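Local coordinates for protein DNA-entry nuclease (Competence-specific nuclease) (Streptococcus agalactiae ILRI112, PDB 4QGO) that is a nuclease of the His-Me finger class, described as a virulence factor, that probably hydrolyses nucleic acids with the help of a metal ion, at residues P63-A68 with R171-P176; G111-Y116 with P132-T137. The protein carries 1 engineered substitution. All coordinates share one frame; numbering follows the deposited sequence.

Contact 1: residues P63-A68 with R171-P176; sequences PSTANA and RYRVTP. With SO4 (sulfate ion), chain C.
Arg171 and Asn67 meet on the face of the sheet that also carries Arg173, where two antiparallel backbones are already laced together. Four bonds do the lacing: Ala66 and Val174 exchange N-H and C=O, as do Ala68 and Tyr172, with Ala66 N to Val174 O at 2.8 Å. From CB the Arg171 chain runs out with CG anti to the backbone N (chi1 -179°), then bends at chi2 (71°), which brings CD to 3.5 Å from Ala68 O. Beyond NE the guanidinium turns its edge to Asn67: NH1 and NH2 both donate to OD1, at 2.9 and 3.0 Å, from the same face of the amide, whose plane stands 74° from the guanidinium. NH1 also gives Ala68 O a longer bond of 3.3 Å, reaching it from the face opposite Tyr172 N, and NH2 reaches O4 of a sulfate, probably from the crystallisation liquor, in a weak bond. Asn67 ND2 donates to O1 of this ion at 3.0 Å, and Arg173 NH1 binds O4 at 2.8 Å. Long polar chains suit this side, where Arg173 also salt-bridges Glu192. The other side, with small Ala66 and Ala68 beside Val174 and Tyr172, is buried and largely apolar, and the tyrosine packs against helix 153-165. Strands 66-70 and 170-177 are neighbours in the large antiparallel sheet of this nuclease fold.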
ATOM      1  N   PRO A  63       8.716  -7.870  -2.492  1.00  6.12           N
ATOM      2  CA  PRO A  63       8.097  -6.790  -3.278  1.00  6.03           C
ATOM      3  C   PRO A  63       8.596  -5.421  -2.851  1.00  7.04           C
ATOM      4  O   PRO A  63       8.669  -5.103  -1.662  1.00  7.67           O
ATOM      5  CB  PRO A  63       6.602  -6.949  -2.972  1.00  8.14           C
ATOM      6  CG  PRO A  63       6.460  -8.422  -2.725  1.00  7.97           C
ATOM      7  CD  PRO A  63       7.713  -8.815  -1.974  1.00  7.68           C
ATOM      8  N   SER A  64       8.969  -4.618  -3.843  1.00  6.64           N
ATOM      9  CA  SER A  64       9.579  -3.328  -3.586  1.00  8.05           C
ATOM     10  C   SER A  64       8.852  -2.261  -4.408  1.00  7.14           C
ATOM     11  O   SER A  64       7.710  -2.456  -4.809  1.00  6.67           O
ATOM     12  CB  SER A  64      11.073  -3.404  -3.914  1.00  9.04           C
ATOM     13  OG  SER A  64      11.767  -2.256  -3.454  1.00  9.41           O
ATOM     14  N   THR A  65       9.511  -1.139  -4.657  1.00  4.87           N
ATOM     15  CA  THR A  65       8.886   0.005  -5.312  1.00  4.61           C
ATOM     16  C   THR A  65       8.110  -0.342  -6.578  1.00  5.61           C
ATOM     17  O   THR A  65       8.659  -0.918  -7.521  1.00  7.19           O
ATOM     18  CB  THR A  65       9.963   1.047  -5.669  1.00  6.28           C
ATOM     19  OG1 THR A  65      10.814   1.246  -4.539  1.00  8.03           O
ATOM     20  CG2 THR A  65       9.331   2.372  -6.041  1.00  8.72           C
ATOM     21  N   ALA A  66       6.825   0.001  -6.567  1.00  4.48           N
ATOM     22  CA  ALA A  66       5.950  -0.165  -7.722  1.00  4.41           C
ATOM     23  C   ALA A  66       5.557   1.194  -8.251  1.00  6.53           C
ATOM     24  O   ALA A  66       5.242   2.112  -7.486  1.00  7.17           O
ATOM     25  CB  ALA A  66       4.693  -0.949  -7.330  1.00  4.46           C
ATOM     26  N   ASN A  67       5.561   1.319  -9.571  1.00  6.34           N
ATOM     27  CA  ASN A  67       5.203   2.572 -10.224  1.00  5.25           C
ATOM     28  C   ASN A  67       4.165   2.375 -11.306  1.00  4.91           C
ATOM     29  O   ASN A  67       4.114   1.335 -11.947  1.00  6.04           O
ATOM     30  CB  ASN A  67       6.440   3.199 -10.857  1.00  4.71           C
ATOM     31  CG  ASN A  67       7.264   3.985  -9.863  1.00  5.47           C
ATOM     32  OD1 ASN A  67       6.870   5.072  -9.439  1.00  5.65           O
ATOM     33  ND2 ASN A  67       8.421   3.454  -9.503  1.00  5.96           N
ATOM     34  N   ALA A  68       3.360   3.403 -11.527  1.00  5.52           N
ATOM     35  CA  ALA A  68       2.357   3.356 -12.585  1.00  4.00           C
ATOM     36  C   ALA A  68       2.049   4.737 -13.109  1.00  4.68           C
ATOM     37  O   ALA A  68       2.233   5.743 -12.410  1.00  5.30           O
ATOM     38  CB  ALA A  68       1.076   2.702 -12.087  1.00  5.40           C
ATOM     39  N   ARG A 171      -0.211   9.697 -11.940  1.00  5.05           N
ATOM     40  CA  ARG A 171       1.085   9.080 -11.678  1.00  6.17           C
ATOM     41  C   ARG A 171       1.044   8.547 -10.237  1.00  5.05           C
ATOM     42  O   ARG A 171       0.592   9.232  -9.334  1.00  5.35           O
ATOM     43  CB  ARG A 171       2.194  10.116 -11.877  1.00  6.68           C
ATOM     44  CG  ARG A 171       3.603   9.609 -11.657  1.00  5.39           C
ATOM     45  CD  ARG A 171       4.095   8.649 -12.761  1.00  6.14           C
ATOM     46  NE  ARG A 171       5.497   8.354 -12.492  1.00  5.64           N
ATOM     47  CZ  ARG A 171       5.924   7.429 -11.637  1.00  7.08           C
ATOM     48  NH1 ARG A 171       5.056   6.640 -11.007  1.00  7.11           N
ATOM     49  NH2 ARG A 171       7.220   7.278 -11.419  1.00  6.83           N
ATOM     50  N   TYR A 172       1.492   7.307 -10.040  1.00  3.32           N
ATOM     51  CA  TYR A 172       1.228   6.556  -8.805  1.00  4.55           C
ATOM     52  C   TYR A 172       2.462   5.750  -8.435  1.00  5.38           C
ATOM     53  O   TYR A 172       3.093   5.137  -9.302  1.00  5.49           O
ATOM     54  CB  TYR A 172       0.053   5.607  -9.076  1.00  4.69           C
ATOM     55  CG  TYR A 172      -0.604   4.890  -7.903  1.00  4.13           C
ATOM     56  CD1 TYR A 172      -0.941   5.560  -6.733  1.00  5.49           C
ATOM     57  CD2 TYR A 172      -0.966   3.549  -8.012  1.00  5.05           C
ATOM     58  CE1 TYR A 172      -1.577   4.891  -5.682  1.00  5.42           C
ATOM     59  CE2 TYR A 172      -1.606   2.885  -6.975  1.00  6.35           C
ATOM     60  CZ  TYR A 172      -1.915   3.559  -5.821  1.00  5.47           C
ATOM     61  OH  TYR A 172      -2.554   2.905  -4.779  1.00  6.77           O
ATOM     62  N   ARG A 173       2.815   5.756  -7.152  1.00  3.43           N
ATOM     63  CA  ARG A 173       3.972   5.013  -6.670  1.00  3.48           C
ATOM     64  C   ARG A 173       3.643   4.399  -5.320  1.00  3.74           C
ATOM     65  O   ARG A 173       3.219   5.099  -4.403  1.00  5.53           O
ATOM     66  CB  ARG A 173       5.212   5.912  -6.579  1.00  6.74           C
ATOM     67  CG  ARG A 173       6.503   5.198  -6.138  1.00  5.22           C
ATOM     68  CD  ARG A 173       7.746   6.053  -6.434  1.00  7.26           C
ATOM     69  NE  ARG A 173       7.711   7.362  -5.773  1.00  8.37           N
ATOM     70  CZ  ARG A 173       8.283   8.467  -6.247  1.00  7.97           C
ATOM     71  NH1 ARG A 173       8.950   8.452  -7.405  1.00  9.07           N
ATOM     72  NH2 ARG A 173       8.186   9.605  -5.568  1.00  8.97           N
ATOM     73  N   VAL A 174       3.816   3.083  -5.220  1.00  4.62           N
ATOM     74  CA  VAL A 174       3.510   2.348  -4.000  1.00  4.45           C
ATOM     75  C   VAL A 174       4.747   1.576  -3.556  1.00  4.58           C
ATOM     76  O   VAL A 174       5.303   0.775  -4.314  1.00  6.47           O
ATOM     77  CB  VAL A 174       2.347   1.373  -4.222  1.00  4.75           C
ATOM     78  CG1 VAL A 174       2.096   0.558  -2.964  1.00  6.33           C
ATOM     79  CG2 VAL A 174       1.076   2.134  -4.636  1.00  5.70           C
ATOM     80  N   THR A 175       5.193   1.837  -2.332  1.00  4.45           N
ATOM     81  CA  THR A 175       6.440   1.260  -1.849  1.00  5.76           C
ATOM     82  C   THR A 175       6.222   0.623  -0.488  1.00  6.42           C
ATOM     83  O   THR A 175       5.938   1.319   0.481  1.00  5.83           O
ATOM     84  CB  THR A 175       7.529   2.330  -1.711  1.00  5.93           C
ATOM     85  OG1 THR A 175       7.632   3.086  -2.935  1.00  7.45           O
ATOM     86  CG2 THR A 175       8.883   1.693  -1.404  1.00  8.36           C
ATOM     87  N   PRO A 176       6.345  -0.706  -0.404  1.00  5.13           N
ATOM     88  CA  PRO A 176       6.354  -1.340   0.922  1.00  5.40           C
ATOM     89  C   PRO A 176       7.562  -0.851   1.713  1.00  6.86           C
ATOM     90  O   PRO A 176       8.683  -0.826   1.175  1.00  7.69           O
ATOM     91  CB  PRO A 176       6.497  -2.833   0.604  1.00  7.07           C
ATOM     92  CG  PRO A 176       6.085  -2.971  -0.855  1.00  6.16           C
ATOM     93  CD  PRO A 176       6.517  -1.679  -1.497  1.00  5.73           C
TER
HETATM   94  S   SO4 C 301      10.843   6.169  -9.465  0.75  5.40           S
HETATM   95  O1  SO4 C 301      10.789   5.058  -8.528  0.75  5.07           O
HETATM   96  O2  SO4 C 301      11.290   5.699 -10.766  0.75  6.46           O
HETATM   97  O3  SO4 C 301      11.776   7.201  -8.996  0.75  8.15           O
HETATM   98  O4  SO4 C 301       9.522   6.760  -9.617  0.75  7.72           O

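Contact 2: residues G111-Y116 with P132-T137. Engineered in segment 111-116: Ala112 (natural residue His). With SO4 (sulfate ion), chain E.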
ATOM      1  N   GLY A 111      -2.332  -8.435   0.156  1.00  5.27           N
ATOM      2  CA  GLY A 111      -2.374  -7.013  -0.160  1.00  5.76           C
ATOM      3  C   GLY A 111      -1.658  -6.634  -1.446  1.00  4.15           C
ATOM      4  O   GLY A 111      -0.434  -6.710  -1.520  1.00  6.49           O
ATOM      5  N   ALA A 112      -2.414  -6.216  -2.460  1.00  5.63           N
ATOM      6  CA  ALA A 112      -1.802  -5.749  -3.702  1.00  6.01           C
ATOM      7  C   ALA A 112      -1.143  -4.390  -3.528  1.00  6.03           C
ATOM      8  O   ALA A 112      -1.693  -3.506  -2.873  1.00  8.17           O
ATOM      9  CB  ALA A 112      -2.848  -5.655  -4.800  1.00  7.09           C
ATOM     10  N   LEU A 113       0.031  -4.217  -4.128  1.00  5.54           N
ATOM     11  CA  LEU A 113       0.644  -2.890  -4.180  1.00  6.28           C
ATOM     12  C   LEU A 113      -0.149  -2.024  -5.149  1.00  6.28           C
ATOM     13  O   LEU A 113      -0.599  -0.924  -4.799  1.00  6.28           O
ATOM     14  CB  LEU A 113       2.110  -2.968  -4.622  1.00  4.96           C
ATOM     15  CG  LEU A 113       3.139  -3.299  -3.527  1.00  5.97           C
ATOM     16  CD1 LEU A 113       2.895  -4.642  -2.864  1.00  5.97           C
ATOM     17  CD2 LEU A 113       4.552  -3.270  -4.126  1.00  6.13           C
ATOM     18  N   ILE A 114      -0.315  -2.536  -6.368  1.00  5.68           N
ATOM     19  CA  ILE A 114      -1.106  -1.862  -7.397  1.00  4.00           C
ATOM     20  C   ILE A 114      -2.406  -2.638  -7.600  1.00  6.37           C
ATOM     21  O   ILE A 114      -2.386  -3.794  -8.013  1.00  7.32           O
ATOM     22  CB  ILE A 114      -0.346  -1.779  -8.739  1.00  7.03           C
ATOM     23  CG1 ILE A 114       1.058  -1.188  -8.548  1.00  6.17           C
ATOM     24  CG2 ILE A 114      -1.139  -0.948  -9.732  1.00  9.51           C
ATOM     25  CD1 ILE A 114       1.067   0.266  -8.109  1.00  7.97           C
ATOM     26  N   ALA A 115      -3.528  -1.987  -7.294  1.00  6.05           N
ATOM     27  CA  ALA A 115      -4.851  -2.614  -7.331  1.00  7.29           C
ATOM     28  C   ALA A 115      -5.294  -3.101  -8.707  1.00  6.20           C
ATOM     29  O   ALA A 115      -5.039  -2.462  -9.728  1.00  8.04           O
ATOM     30  CB  ALA A 115      -5.900  -1.660  -6.750  1.00  5.98           C
ATOM     31  N   TYR A 116      -5.981  -4.237  -8.702  1.00  8.29           N
ATOM     32  CA  TYR A 116      -6.535  -4.827  -9.904  1.00  8.33           C
ATOM     33  C   TYR A 116      -7.405  -3.832 -10.661  1.00  8.34           C
ATOM     34  O   TYR A 116      -7.297  -3.703 -11.879  1.00  7.56           O
ATOM     35  CB  TYR A 116      -7.356  -6.077  -9.540  1.00  9.04           C
ATOM     36  CG  TYR A 116      -7.973  -6.757 -10.744  1.00 10.28           C
ATOM     37  CD1 TYR A 116      -7.198  -7.531 -11.591  1.00 15.09           C
ATOM     38  CD2 TYR A 116      -9.323  -6.601 -11.042  1.00 12.17           C
ATOM     39  CE1 TYR A 116      -7.744  -8.146 -12.700  1.00 15.26           C
ATOM     40  CE2 TYR A 116      -9.878  -7.225 -12.143  1.00 14.87           C
ATOM     41  CZ  TYR A 116      -9.078  -7.986 -12.970  1.00 17.54           C
ATOM     42  OH  TYR A 116      -9.613  -8.608 -14.079  1.00 22.88           O
ATOM     43  N   PRO A 132       3.983 -12.356  -7.537  1.00  8.13           N
ATOM     44  CA  PRO A 132       4.843 -12.320  -6.349  1.00  7.96           C
ATOM     45  C   PRO A 132       5.561 -10.988  -6.162  1.00  6.32           C
ATOM     46  O   PRO A 132       6.140 -10.753  -5.101  1.00 11.23           O
ATOM     47  CB  PRO A 132       5.853 -13.443  -6.618  1.00 15.01           C
ATOM     48  CG  PRO A 132       5.931 -13.502  -8.115  1.00 14.94           C
ATOM     49  CD  PRO A 132       4.525 -13.240  -8.588  1.00 10.82           C
ATOM     50  N   GLN A 133       5.537 -10.128  -7.174  1.00  6.22           N
ATOM     51  CA  GLN A 133       6.161  -8.822  -7.048  1.00  6.65           C
ATOM     52  C   GLN A 133       5.155  -7.756  -6.634  1.00  6.85           C
ATOM     53  O   GLN A 133       5.540  -6.621  -6.354  1.00  7.28           O
ATOM     54  CB  GLN A 133       6.819  -8.402  -8.370  1.00  9.51           C
ATOM     55  CG  GLN A 133       7.746  -9.448  -8.939  1.00 10.28           C
ATOM     56  CD  GLN A 133       8.826  -8.856  -9.821  1.00 18.11           C
ATOM     57  OE1 GLN A 133       8.807  -7.668 -10.146  1.00 16.38           O
ATOM     58  NE2 GLN A 133       9.778  -9.688 -10.212  1.00 16.33           N
ATOM     59  N   ASN A 134       3.875  -8.125  -6.584  1.00  6.36           N
ATOM     60  CA  ASN A 134       2.792  -7.157  -6.355  1.00  4.19           C
ATOM     61  C   ASN A 134       1.939  -7.448  -5.130  1.00  5.26           C
ATOM     62  O   ASN A 134       0.938  -6.778  -4.917  1.00  5.94           O
ATOM     63  CB  ASN A 134       1.870  -7.072  -7.595  1.00  5.95           C
ATOM     64  CG  ASN A 134       0.910  -5.869  -7.559  1.00  5.31           C
ATOM     65  OD1 ASN A 134       1.298  -4.760  -7.224  1.00  5.31           O
ATOM     66  ND2 ASN A 134      -0.354  -6.101  -7.911  1.00  7.20           N
ATOM     67  N   VAL A 135       2.313  -8.442  -4.326  1.00  5.65           N
ATOM     68  CA  VAL A 135       1.465  -8.839  -3.200  1.00  5.57           C
ATOM     69  C   VAL A 135       2.281  -9.017  -1.932  1.00  8.30           C
ATOM     70  O   VAL A 135       3.317  -9.689  -1.941  1.00  7.38           O
ATOM     71  CB  VAL A 135       0.708 -10.155  -3.500  1.00  5.75           C
ATOM     72  CG1 VAL A 135      -0.164 -10.544  -2.301  1.00  6.95           C
ATOM     73  CG2 VAL A 135      -0.128 -10.013  -4.762  1.00  7.15           C
ATOM     74  N   VAL A 136       1.808  -8.405  -0.849  1.00  5.31           N
ATOM     75  CA  VAL A 136       2.416  -8.571   0.467  1.00  5.35           C
ATOM     76  C   VAL A 136       1.389  -9.076   1.470  1.00  5.53           C
ATOM     77  O   VAL A 136       0.182  -9.100   1.199  1.00  6.52           O
ATOM     78  CB  VAL A 136       3.043  -7.261   0.999  1.00  4.87           C
ATOM     79  CG1 VAL A 136       4.210  -6.829   0.114  1.00  5.25           C
ATOM     80  CG2 VAL A 136       1.987  -6.138   1.102  1.00  7.16           C
ATOM     81  N   THR A 137       1.879  -9.492   2.634  1.00  6.05           N
ATOM     82  CA  THR A 137       1.017  -9.810   3.760  1.00  5.05           C
ATOM     83  C   THR A 137       0.589  -8.500   4.393  1.00  5.66           C
ATOM     84  O   THR A 137       1.420  -7.765   4.912  1.00  6.28           O
ATOM     85  CB  THR A 137       1.760 -10.677   4.782  1.00  5.10           C
ATOM     86  OG1 THR A 137       2.090 -11.930   4.171  1.00  6.52           O
ATOM     87  CG2 THR A 137       0.904 -10.918   6.030  1.00  8.31           C
TER
HETATM   88  S   SO4 E 303      -8.349 -11.563 -15.970  0.70 47.40           S
HETATM   89  O1  SO4 E 303      -8.348 -12.460 -14.819  0.70 45.16           O
HETATM   90  O2  SO4 E 303      -7.902 -10.234 -15.554  0.70 24.55           O
HETATM   91  O3  SO4 E 303      -7.445 -12.079 -16.994  0.70 57.04           O
HETATM   92  O4  SO4 E 303      -9.702 -11.484 -16.516  0.70 30.28           O
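Gly111 pairs with Val136 through both of its backbone polar groups: its N donates to Val136 O at 2.8 Å, and Val136 N returns a bond to Gly111 O at 2.9 Å. Having no side chain, glycine sets nothing against the Val136 carbonyl on the face these two residues share. Ala112, an engineered residue where the natural sequence has histidine, lies across from Val135 in a non-hydrogen-bonded pair. Its CA-H points to Asn134 O, while its CB lies near the Asn134 amide. The two paired strands are consistent with those of the beta-beta-alpha metal motif of His-Me finger nucleases, helix 140-144 following directly after the second; in relatives, the histidine at the end of the first strand is the general base, and position 112 probably corresponds to it. At Leu113 the chain leaves the strand but keeps one more backbone bond, from its N to Asn134 O at 2.8 Å. Leucine suits this buried place: CD1 meets Val136 CG1 at 3.9 Å, and the side chain also touches Met189, Val174 and Pro176. Separately, its CB lies 3.3 Å from Asn134 OD1. Ile114 is held by the asparagine amide, which uses both its ends. Asn134 CG, anti to the backbone N (chi1 -167°), sets the amide beside the 113-114 backbone, where OD1 accepts Ile114 N on a lone pair at 2.9 Å. ND2 donates almost straight (177°) to Ile114 O at 3.1 Å. An amide thus matches the N-H and C=O of a single residue, and OD1 takes a second donor, Asn55 ND2. Ala115 is the N-cap of helix 116-119, and Tyr116, in cation-pi contact with Arg80, donates from OH to O2 of a sulfate, probably from the crystallisation liquor, at 2.8 Å.

Following the chain from the N terminus, 63-68 comes first, then both halves of contact 2, then 171-176. Contact 1 therefore closes a long loop of 102 residues, and contact 2 closes a short loop of 15 residues nested wholly inside it; they do not cross. Contact 1 joins two neighbouring strands of the large sheet, contact 2 the two strands of the small two-stranded sheet, and the pair touch with centres about 10 Å apart. Leu113 CD2 lies 3.3 Å from Ser64 O, and Val174 CG2 lies 3.5 Å from Leu113 O, so the turn after strand 108-112 packs on the loop before strand 66-70 and on the Val174 side of the large sheet.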